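Local coordinates for uncharacterized protein (Bacteroides thetaiotaomicron, PDB 4QNI) that is of unknown function but probably acts as an auxiliary nutrient-binding protein of a gut Bacteroides, at residues Y28-H34 against D328-W333; D170-S176 against L314-R318; K203-Y209 against G221-E225. All coordinates share one frame. Residues are numbered along the deposited sequence.

Contact 1: Y28-H34 against D328-W333; sequences YVPYSRH and DQAIEW
Strand 24-30 ends here: Tyr-28 to Pro-30 are extended, Tyr-31 takes helical angles (-57/-41), and Ser-32 to His-34 run on as extended loop. Opposite, Asp-328 to Ala-330 are helical in backbone angles but form no regular helix, and the chain then straightens to its C-terminus at Trp-333. The CA atoms of Tyr-28 and Trp-333 lie 7.6 Å apart, those of Pro-30 and Asp-328 6.7 Å. Both aromatic residues use chi1 m (-76° for Tyr-28, -70° for Trp-333) with chi2 near perpendicular, which lays the Tyr-28 ring on the six-membered ring of Trp-333 as an offset stack, centroids 4.0 Å apart and planes at 6°. Tyr-28 CB makes a CH-pi contact, 3.4 Å from the centroid of the Trp-333 five-membered ring. The C-terminal tail folds back onto strand 24-30 of the N-terminal domain, whose family is grouped with the E-set folds; that strand runs parallel to strand 160-168, and Phe-166 meets Tyr-28 and Phe-168 meets Trp-333, extending the aromatic cluster. Asp-328 (chi1 m) points toward the other segment, and its carboxylate lies near Pro-30, Arg-33 and His-34. Arg-33 (chi1 t, chi2 and chi3 p) curls back so that NH1 forms a long salt bridge, 3.9 Å, to Asp-328 OD2, while its NH2 bonds to Asn-49 O. Pro-30 CB packs 4.0 Å from Asp-328 OD1; His-34 ND1, with chi1 p, stays 4.1 Å from Asp-328 OD2.

Contact 2: D170-S176 against L314-R318; sequences DYSGDYS and LTLSR. With EDO (1,2-ethanediol), chain J; EDO (1,2-ethanediol), chain F.
Asp-170 OD1 takes a 2.7 Å hydrogen bond from a water that accepts from Arg-318 NH1 at 3.0 Å. Tyr-171 gives its backbone O to the hydroxyl of Tyr-175 (OH to O, 2.6 Å), linking the loop to strand 173-176. Next, Ser-172 O receives Arg-318 NH2 at 2.9 Å; the arginine (t, t, m) also reaches Asn-169 O. Gly-173 follows at 138/-163, a conformation that suits glycine, since a CB would jam against the preceding carbonyl and crowd Leu-316 CD1. Asp-174 points away and pairs with Arg-207, while its O takes a water (2.6 Å) that accepts from Ser-317 N (3.1 Å). Tyr-175, chi1 m and chi2 82°, lays its ring face over Leu-316 as a CH-pi contact, Leu-316 CB 3.6 Å from the Tyr-175 ring centroid, and Tyr-175 CD2 is 3.6 Å from Leu-314 CB. Ser-176 N then donates to Thr-315 O at 2.7 Å, a single antiparallel hydrogen-bonded bridge with CA atoms 5.4 Å apart. Ethanediols, probably from the crystallisation liquor, donate O2 (chain J) to Ser-317 O (3.1 Å) and O1 (chain F) to Asp-170 O (3.2 Å). Strand 173-176 crosses the 314-318 part of strand 306-321 at 129°, axes 4.6 Å apart at closest. Strand 173-176 ends the ten-strand antiparallel sheet beside strand 205-210, and 306-321 lies far along its order, so this bridge joins distant strands, as in the closure of a curled, barrel-like sheet.

Contact 3: K203-Y209 against G221-E225; sequences KSSIRGY and GIVDE. With EDO (1,2-ethanediol), chain D.
Lys-203 lays its aliphatic chain along the backbone of Gly-221 to Val-223, with CD 3.6 Å from Gly-221 O, and ends in a salt bridge from NZ to Asp-224 OD2 at 2.8 Å. Its chi1 to chi3 (-92°, -146°, 91°) lie between the usual wells and chi4 is p, a bent path that brings the ammonium to the carboxylate. The CA of Lys-203 is 6.3 Å from that of Ile-222, and the end-to-end directions of the two segments are 61° apart; 205-209 is strand, while 221-225 has no regular structure. Gly-221 has a positive phi (42/-113), Ile-222 is near-helical (-82/-11), and Asp-224 is extended (-146/-177) with chi1 p. Arg-207 (t, t, m) and Tyr-209 (m) point toward Glu-225, whose chi1 is -131°. Glu-225 OE2 accepts from Arg-207 NH1 at 2.9 Å and from Tyr-209 OH at 2.6 Å, and also pairs with Arg-164. Arg-207 NE is held by Asp-174. An ethanediol, probably from the crystallisation liquor, lies over the guanidinium face, C1 3.5 Å from Arg-207 NH1, with its O2 in a hydrogen bond with Ser-205 OG (3.2 Å). The contact pins the loop between strands 215-219 and 234-240 to strand 205-210 of the C-terminal sheet. With one salt bridge to Asp-224 and a second to Glu-225 OE2, an oxygen shared with the Tyr-209 hydroxyl, the linkage is directional and charge-compensated, and apolar packing is minor.

Overall arrangement
Contacts 2 and 3 belong to the C-terminal domain and meet through neighbouring strands 173-176 and 205-210: Asp-174 OD1 bridges Arg-207 NE at 2.7 Å. Contact 1 instead brings the C-terminal tail to the N-terminal domain, yet touches contact 2 where Trp-333 CH2 lies 3.6 Å from Arg-318 NE. All three are partly buried, but contact 2 has the largest share of buried residues, with Tyr-175 and Leu-316 packed together beside one backbone hydrogen bond and one from the Arg-318 guanidinium. Aromatic stacking dominates contact 1, whose ion pair is long; contact 3, about 22 Å from it between centres, relies on short salt bridges from strand 205-210 and the loop before it to 221-225.

Contact 1: Y28-H34 against D328-W333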
loop_
_atom_site.group_PDB
_atom_site.type_symbol
_atom_site.label_atom_id
_atom_site.label_comp_id
_atom_site.label_asym_id
_atom_site.label_seq_id
_atom_site.Cartn_x
_atom_site.Cartn_y
_atom_site.Cartn_z
ATOM N N TYR A 28 25.320 0.810 10.111
ATOM C CA TYR A 28 26.361 1.799 10.323
ATOM C C TYR A 28 27.201 1.361 11.498
ATOM O O TYR A 28 26.693 1.121 12.596
ATOM C CB TYR A 28 25.737 3.203 10.513
ATOM C CG TYR A 28 25.265 3.808 9.205
ATOM C CD1 TYR A 28 26.102 4.633 8.453
ATOM C CD2 TYR A 28 23.987 3.538 8.704
ATOM C CE1 TYR A 28 25.683 5.177 7.235
ATOM C CE2 TYR A 28 23.552 4.089 7.497
ATOM C CZ TYR A 28 24.410 4.890 6.755
ATOM O OH TYR A 28 24.014 5.441 5.553
ATOM N N VAL A 29 28.489 1.196 11.233
ATOM C CA VAL A 29 29.493 0.682 12.166
ATOM C C VAL A 29 30.606 1.739 12.310
ATOM O O VAL A 29 31.102 2.196 11.288
ATOM C CB VAL A 29 30.081 -0.686 11.670
ATOM C CG1 VAL A 29 30.974 -1.315 12.728
ATOM C CG2 VAL A 29 29.000 -1.659 11.214
ATOM N N PRO A 30 31.024 2.162 13.518
ATOM C CA PRO A 30 32.103 3.167 13.578
ATOM C C PRO A 30 33.354 2.594 12.936
ATOM O O PRO A 30 33.607 1.405 13.105
ATOM C CB PRO A 30 32.288 3.451 15.079
ATOM C CG PRO A 30 31.600 2.389 15.774
ATOM C CD PRO A 30 30.572 1.760 14.863
ATOM N N TYR A 31 34.085 3.409 12.131
ATOM C CA TYR A 31 35.301 2.952 11.457
ATOM C C TYR A 31 36.282 2.437 12.517
ATOM O O TYR A 31 36.872 1.374 12.346
ATOM C CB TYR A 31 35.891 4.054 10.588
ATOM C CG TYR A 31 37.261 3.713 10.049
ATOM C CD1 TYR A 31 37.410 2.883 8.940
ATOM C CD2 TYR A 31 38.415 4.228 10.643
ATOM C CE1 TYR A 31 38.675 2.552 8.447
ATOM C CE2 TYR A 31 39.680 3.908 10.158
ATOM C CZ TYR A 31 39.804 3.073 9.055
ATOM O OH TYR A 31 41.045 2.770 8.547
ATOM N N SER A 32 36.374 3.158 13.632
ATOM C CA SER A 32 37.152 2.804 14.800
ATOM C C SER A 32 36.247 2.751 16.029
ATOM O O SER A 32 35.502 3.686 16.295
ATOM C CB SER A 32 38.291 3.803 15.032
ATOM O OG SER A 32 39.289 3.719 14.036
ATOM N N ARG A 33 36.304 1.656 16.759
ATOM C CA ARG A 33 35.592 1.508 18.023
ATOM C C ARG A 33 36.485 2.033 19.148
ATOM O O ARG A 33 37.613 1.563 19.335
ATOM C CB ARG A 33 35.194 0.037 18.269
ATOM C CG ARG A 33 34.389 -0.184 19.545
ATOM C CD ARG A 33 33.017 0.469 19.470
ATOM N NE ARG A 33 32.135 -0.206 18.517
ATOM C CZ ARG A 33 30.872 0.144 18.302
ATOM N NH1 ARG A 33 30.360 1.217 18.901
ATOM N NH2 ARG A 33 30.125 -0.543 17.448
ATOM N N HIS A 34 35.997 3.023 19.873
ATOM C CA HIS A 34 36.740 3.581 20.996
ATOM C C HIS A 34 35.790 3.971 22.093
ATOM O O HIS A 34 34.576 3.944 21.891
ATOM C CB HIS A 34 37.678 4.769 20.626
ATOM C CG HIS A 34 37.171 5.688 19.572
ATOM N ND1 HIS A 34 35.902 6.238 19.641
ATOM C CD2 HIS A 34 37.773 6.098 18.430
ATOM C CE1 HIS A 34 35.751 6.916 18.513
ATOM N NE2 HIS A 34 36.857 6.870 17.762
ATOM N N ASP A 328 28.425 6.650 19.821
ATOM C CA ASP A 328 28.567 5.781 18.641
ATOM C C ASP A 328 27.219 5.046 18.401
ATOM O O ASP A 328 26.885 4.724 17.262
ATOM C CB ASP A 328 29.746 4.776 18.821
ATOM C CG ASP A 328 31.168 5.288 18.547
ATOM O OD1 ASP A 328 31.320 6.232 17.733
ATOM O OD2 ASP A 328 32.137 4.675 19.071
ATOM N N GLN A 329 26.434 4.837 19.479
ATOM C CA GLN A 329 25.128 4.183 19.430
ATOM C C GLN A 329 23.962 5.194 19.398
ATOM O O GLN A 329 22.869 4.841 18.932
ATOM C CB GLN A 329 24.961 3.239 20.629
ATOM C CG GLN A 329 25.710 1.924 20.487
ATOM C CD GLN A 329 25.042 0.839 21.297
ATOM O OE1 GLN A 329 24.108 0.168 20.837
ATOM N NE2 GLN A 329 25.497 0.652 22.528
ATOM N N ALA A 330 24.200 6.445 19.872
ATOM C CA ALA A 330 23.204 7.526 19.972
ATOM C C ALA A 330 22.695 8.068 18.618
ATOM O O ALA A 330 21.652 8.739 18.609
ATOM C CB ALA A 330 23.774 8.682 20.786
ATOM N N ILE A 331 23.414 7.792 17.494
ATOM C CA ILE A 331 23.081 8.306 16.157
ATOM C C ILE A 331 21.796 7.741 15.623
ATOM O O ILE A 331 21.621 6.525 15.584
ATOM C CB ILE A 331 24.206 8.112 15.107
ATOM C CG1 ILE A 331 25.525 8.703 15.604
ATOM C CG2 ILE A 331 23.806 8.739 13.758
ATOM C CD1 ILE A 331 26.719 7.908 15.277
ATOM N N GLU A 332 20.933 8.642 15.124
ATOM C CA GLU A 332 19.672 8.301 14.468
ATOM C C GLU A 332 19.920 8.311 12.967
ATOM O O GLU A 332 19.641 9.299 12.280
ATOM C CB GLU A 332 18.534 9.253 14.883
ATOM C CG GLU A 332 18.080 9.052 16.316
ATOM C CD GLU A 332 16.843 9.816 16.754
ATOM O OE1 GLU A 332 16.439 10.772 16.050
ATOM O OE2 GLU A 332 16.278 9.452 17.812
ATOM N N TRP A 333 20.507 7.212 12.473
ATOM C CA TRP A 333 20.859 7.016 11.061
ATOM C C TRP A 333 19.635 7.048 10.141
ATOM O O TRP A 333 18.560 6.540 10.553
ATOM C CB TRP A 333 21.620 5.691 10.884
ATOM C CG TRP A 333 22.992 5.740 11.466
ATOM C CD1 TRP A 333 23.413 5.151 12.620
ATOM C CD2 TRP A 333 24.099 6.530 10.986
ATOM N NE1 TRP A 333 24.739 5.466 12.855
ATOM C CE2 TRP A 333 25.180 6.319 11.873
ATOM C CE3 TRP A 333 24.278 7.407 9.892
ATOM C CZ2 TRP A 333 26.422 6.938 11.699
ATOM C CZ3 TRP A 333 25.512 8.023 9.722
ATOM C CH2 TRP A 333 26.578 7.757 10.598
ATOM O OXT TRP A 333 19.763 7.603 9.022
#

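Contact 2: D170-S176 against L314-R318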
loop_
_atom_site.group_PDB
_atom_site.type_symbol
_atom_site.label_atom_id
_atom_site.label_comp_id
_atom_site.label_asym_id
_atom_site.label_seq_id
_atom_site.Cartn_x
_atom_site.Cartn_y
_atom_site.Cartn_z
ATOM N N ASP A 170 33.818 10.844 11.662
ATOM C CA ASP A 170 33.100 12.086 12.006
ATOM C C ASP A 170 32.583 12.847 10.784
ATOM O O ASP A 170 31.845 13.793 10.943
ATOM C CB ASP A 170 34.024 13.036 12.829
ATOM C CG ASP A 170 34.460 12.512 14.190
ATOM O OD1 ASP A 170 33.765 11.641 14.743
ATOM O OD2 ASP A 170 35.472 13.007 14.719
ATOM N N TYR A 171 32.952 12.451 9.584
ATOM C CA TYR A 171 32.710 13.236 8.379
ATOM C C TYR A 171 31.990 12.513 7.278
ATOM O O TYR A 171 31.910 13.045 6.164
ATOM C CB TYR A 171 34.097 13.674 7.821
ATOM C CG TYR A 171 35.080 14.108 8.884
ATOM C CD1 TYR A 171 34.964 15.353 9.510
ATOM C CD2 TYR A 171 36.091 13.252 9.317
ATOM C CE1 TYR A 171 35.830 15.727 10.549
ATOM C CE2 TYR A 171 36.984 13.631 10.324
ATOM C CZ TYR A 171 36.846 14.865 10.941
ATOM O OH TYR A 171 37.714 15.204 11.950
ATOM N N SER A 172 31.503 11.304 7.548
ATOM C CA SER A 172 30.893 10.507 6.503
ATOM C C SER A 172 29.386 10.371 6.664
ATOM O O SER A 172 28.834 10.487 7.748
ATOM C CB SER A 172 31.539 9.122 6.459
ATOM O OG SER A 172 31.306 8.451 7.684
ATOM N N GLY A 173 28.759 10.033 5.561
ATOM C CA GLY A 173 27.336 9.836 5.452
ATOM C C GLY A 173 26.857 10.469 4.170
ATOM O O GLY A 173 27.662 10.788 3.280
ATOM N N ASP A 174 25.537 10.690 4.100
ATOM C CA ASP A 174 24.887 11.273 2.942
ATOM C C ASP A 174 24.749 12.767 3.152
ATOM O O ASP A 174 23.899 13.267 3.908
ATOM C CB ASP A 174 23.538 10.573 2.626
ATOM C CG ASP A 174 23.680 9.096 2.226
ATOM O OD1 ASP A 174 24.823 8.633 2.033
ATOM O OD2 ASP A 174 22.655 8.408 2.128
ATOM N N TYR A 175 25.638 13.477 2.486
ATOM C CA TYR A 175 25.660 14.933 2.500
ATOM C C TYR A 175 24.533 15.469 1.669
ATOM O O TYR A 175 24.107 14.818 0.719
ATOM C CB TYR A 175 26.983 15.429 1.890
ATOM C CG TYR A 175 28.158 15.425 2.830
ATOM C CD1 TYR A 175 28.882 14.256 3.073
ATOM C CD2 TYR A 175 28.640 16.614 3.369
ATOM C CE1 TYR A 175 30.005 14.261 3.905
ATOM C CE2 TYR A 175 29.784 16.639 4.156
ATOM C CZ TYR A 175 30.439 15.457 4.459
ATOM O OH TYR A 175 31.500 15.506 5.330
ATOM N N SER A 176 24.079 16.666 1.967
ATOM C CA SER A 176 23.134 17.345 1.094
ATOM C C SER A 176 23.962 17.888 -0.053
ATOM O O SER A 176 25.048 18.404 0.198
ATOM C CB SER A 176 22.436 18.477 1.838
ATOM O OG SER A 176 21.785 19.346 0.925
ATOM N N LEU A 314 29.171 21.635 0.837
ATOM C CA LEU A 314 28.665 20.329 1.245
ATOM C C LEU A 314 28.218 20.442 2.688
ATOM O O LEU A 314 28.936 21.035 3.491
ATOM C CB LEU A 314 29.756 19.264 1.131
ATOM C CG LEU A 314 30.110 18.762 -0.243
ATOM C CD1 LEU A 314 31.435 18.004 -0.190
ATOM C CD2 LEU A 314 29.003 17.862 -0.788
ATOM N N THR A 315 27.051 19.908 3.027
ATOM C CA THR A 315 26.541 19.932 4.396
ATOM C C THR A 315 26.021 18.562 4.752
ATOM O O THR A 315 25.129 18.030 4.080
ATOM C CB THR A 315 25.443 21.008 4.619
ATOM O OG1 THR A 315 25.895 22.275 4.142
ATOM C CG2 THR A 315 25.013 21.129 6.105
ATOM N N LEU A 316 26.586 18.001 5.812
ATOM C CA LEU A 316 26.183 16.750 6.397
ATOM C C LEU A 316 25.517 17.025 7.727
ATOM O O LEU A 316 26.099 17.707 8.554
ATOM C CB LEU A 316 27.402 15.846 6.606
ATOM C CG LEU A 316 27.133 14.500 7.321
ATOM C CD1 LEU A 316 26.344 13.562 6.434
ATOM C CD2 LEU A 316 28.459 13.874 7.844
ATOM N N SER A 317 24.328 16.476 7.944
ATOM C CA SER A 317 23.624 16.556 9.231
ATOM C C SER A 317 23.545 15.144 9.852
ATOM O O SER A 317 23.359 14.155 9.156
ATOM C CB SER A 317 22.234 17.167 9.076
ATOM O OG SER A 317 21.445 16.431 8.161
ATOM N N ARG A 318 23.730 15.067 11.137
ATOM C CA ARG A 318 23.702 13.820 11.874
ATOM C C ARG A 318 22.911 14.063 13.137
ATOM O O ARG A 318 23.210 15.001 13.878
ATOM C CB ARG A 318 25.139 13.352 12.164
ATOM C CG ARG A 318 25.212 11.960 12.698
ATOM C CD ARG A 318 26.628 11.510 12.962
ATOM N NE ARG A 318 27.348 11.124 11.746
ATOM C CZ ARG A 318 28.595 10.659 11.756
ATOM N NH1 ARG A 318 29.242 10.494 12.906
ATOM N NH2 ARG A 318 29.209 10.367 10.614
HETATM C C1 EDO J . 23.911 9.337 6.632
HETATM O O1 EDO J . 22.681 8.605 6.592
HETATM C C2 EDO J . 23.709 10.857 6.979
HETATM O O2 EDO J . 23.695 11.165 8.407
HETATM C C1 EDO F . 30.368 14.564 13.941
HETATM O O1 EDO F . 29.581 14.958 12.826
HETATM C C2 EDO F . 29.543 13.619 14.858
HETATM O O2 EDO F . 30.313 13.226 15.995
HETATM O O HOH W 1 31.860 9.795 14.218
HETATM O O HOH W 2 23.015 15.130 5.485
#

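Contact 3: K203-Y209 against G221-E225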
loop_
_atom_site.group_PDB
_atom_site.type_symbol
_atom_site.label_atom_id
_atom_site.label_comp_id
_atom_site.label_asym_id
_atom_site.label_seq_id
_atom_site.Cartn_x
_atom_site.Cartn_y
_atom_site.Cartn_z
ATOM N N LYS A 203 22.652 17.293 -7.630
ATOM C CA LYS A 203 22.591 16.029 -6.913
ATOM C C LYS A 203 22.117 16.385 -5.525
ATOM O O LYS A 203 22.879 17.010 -4.790
ATOM C CB LYS A 203 23.988 15.369 -6.865
ATOM C CG LYS A 203 24.291 14.405 -7.993
ATOM C CD LYS A 203 25.168 13.254 -7.503
ATOM C CE LYS A 203 24.361 12.070 -7.014
ATOM N NZ LYS A 203 23.630 11.398 -8.131
ATOM N N SER A 204 20.873 16.063 -5.167
ATOM C CA SER A 204 20.345 16.422 -3.840
ATOM C C SER A 204 21.079 15.695 -2.692
ATOM O O SER A 204 21.145 16.220 -1.583
ATOM C CB SER A 204 18.845 16.138 -3.755
ATOM O OG SER A 204 18.589 14.741 -3.756
ATOM N N SER A 205 21.586 14.488 -2.954
ATOM C CA SER A 205 22.283 13.665 -1.974
ATOM C C SER A 205 23.646 13.205 -2.509
ATOM O O SER A 205 23.734 12.690 -3.619
ATOM C CB SER A 205 21.423 12.468 -1.583
ATOM O OG SER A 205 22.124 11.637 -0.677
ATOM N N ILE A 206 24.716 13.433 -1.725
ATOM C CA ILE A 206 26.077 13.058 -2.096
ATOM C C ILE A 206 26.619 12.209 -0.975
ATOM O O ILE A 206 26.768 12.691 0.148
ATOM C CB ILE A 206 26.967 14.310 -2.396
ATOM C CG1 ILE A 206 26.415 15.115 -3.599
ATOM C CG2 ILE A 206 28.441 13.890 -2.621
ATOM C CD1 ILE A 206 26.921 16.494 -3.675
ATOM N N ARG A 207 26.922 10.954 -1.276
ATOM C CA ARG A 207 27.426 10.035 -0.272
ATOM C C ARG A 207 28.930 10.217 -0.088
ATOM O O ARG A 207 29.692 10.135 -1.062
ATOM C CB ARG A 207 27.078 8.576 -0.670
ATOM C CG ARG A 207 27.469 7.563 0.406
ATOM C CD ARG A 207 26.736 6.267 0.215
ATOM N NE ARG A 207 25.336 6.446 0.570
ATOM C CZ ARG A 207 24.361 5.638 0.195
ATOM N NH1 ARG A 207 24.616 4.597 -0.588
ATOM N NH2 ARG A 207 23.116 5.872 0.584
ATOM N N GLY A 208 29.323 10.418 1.172
ATOM C CA GLY A 208 30.705 10.564 1.613
ATOM C C GLY A 208 31.090 9.249 2.249
ATOM O O GLY A 208 30.533 8.889 3.282
ATOM N N TYR A 209 31.985 8.489 1.602
ATOM C CA TYR A 209 32.415 7.167 2.067
ATOM C C TYR A 209 33.673 7.238 2.868
ATOM O O TYR A 209 34.592 7.950 2.484
ATOM C CB TYR A 209 32.683 6.252 0.864
ATOM C CG TYR A 209 31.521 6.101 -0.074
ATOM C CD1 TYR A 209 31.309 7.011 -1.106
ATOM C CD2 TYR A 209 30.648 5.023 0.040
ATOM C CE1 TYR A 209 30.244 6.857 -1.995
ATOM C CE2 TYR A 209 29.623 4.829 -0.876
ATOM C CZ TYR A 209 29.426 5.747 -1.891
ATOM O OH TYR A 209 28.364 5.579 -2.736
ATOM N N GLY A 221 31.471 14.921 -9.078
ATOM C CA GLY A 221 30.218 15.557 -9.456
ATOM C C GLY A 221 28.948 14.726 -9.406
ATOM O O GLY A 221 28.482 14.336 -8.333
ATOM N N ILE A 222 28.369 14.475 -10.590
ATOM C CA ILE A 222 27.091 13.769 -10.769
ATOM C C ILE A 222 27.237 12.257 -10.736
ATOM O O ILE A 222 26.221 11.557 -10.678
ATOM C CB ILE A 222 26.380 14.223 -12.058
ATOM C CG1 ILE A 222 27.277 14.014 -13.290
ATOM C CG2 ILE A 222 25.939 15.674 -11.912
ATOM C CD1 ILE A 222 26.581 14.060 -14.480
ATOM N N VAL A 223 28.487 11.747 -10.773
ATOM C CA VAL A 223 28.742 10.303 -10.690
ATOM C C VAL A 223 28.279 9.829 -9.311
ATOM O O VAL A 223 28.412 10.560 -8.327
ATOM C CB VAL A 223 30.237 9.958 -10.944
ATOM C CG1 VAL A 223 30.498 8.447 -10.861
ATOM C CG2 VAL A 223 30.715 10.512 -12.280
ATOM N N ASP A 224 27.688 8.646 -9.253
ATOM C CA ASP A 224 27.236 8.050 -7.999
ATOM C C ASP A 224 27.416 6.535 -8.083
ATOM O O ASP A 224 27.974 6.031 -9.068
ATOM C CB ASP A 224 25.782 8.461 -7.625
ATOM C CG ASP A 224 24.664 7.992 -8.559
ATOM O OD1 ASP A 224 24.811 6.911 -9.182
ATOM O OD2 ASP A 224 23.618 8.680 -8.623
ATOM N N GLU A 225 26.980 5.835 -7.029
ATOM C CA GLU A 225 27.031 4.391 -6.814
ATOM C C GLU A 225 26.424 3.549 -7.937
ATOM O O GLU A 225 26.745 2.362 -8.036
ATOM C CB GLU A 225 26.242 4.079 -5.550
ATOM C CG GLU A 225 26.970 3.209 -4.581
ATOM C CD GLU A 225 26.203 3.103 -3.284
ATOM O OE1 GLU A 225 25.105 2.505 -3.291
ATOM O OE2 GLU A 225 26.716 3.587 -2.250
HETATM C C1 EDO D . 24.057 6.927 -3.192
HETATM O O1 EDO D . 25.199 7.383 -3.941
HETATM C C2 EDO D . 22.971 8.039 -2.973
HETATM O O2 EDO D . 23.333 9.003 -1.975
#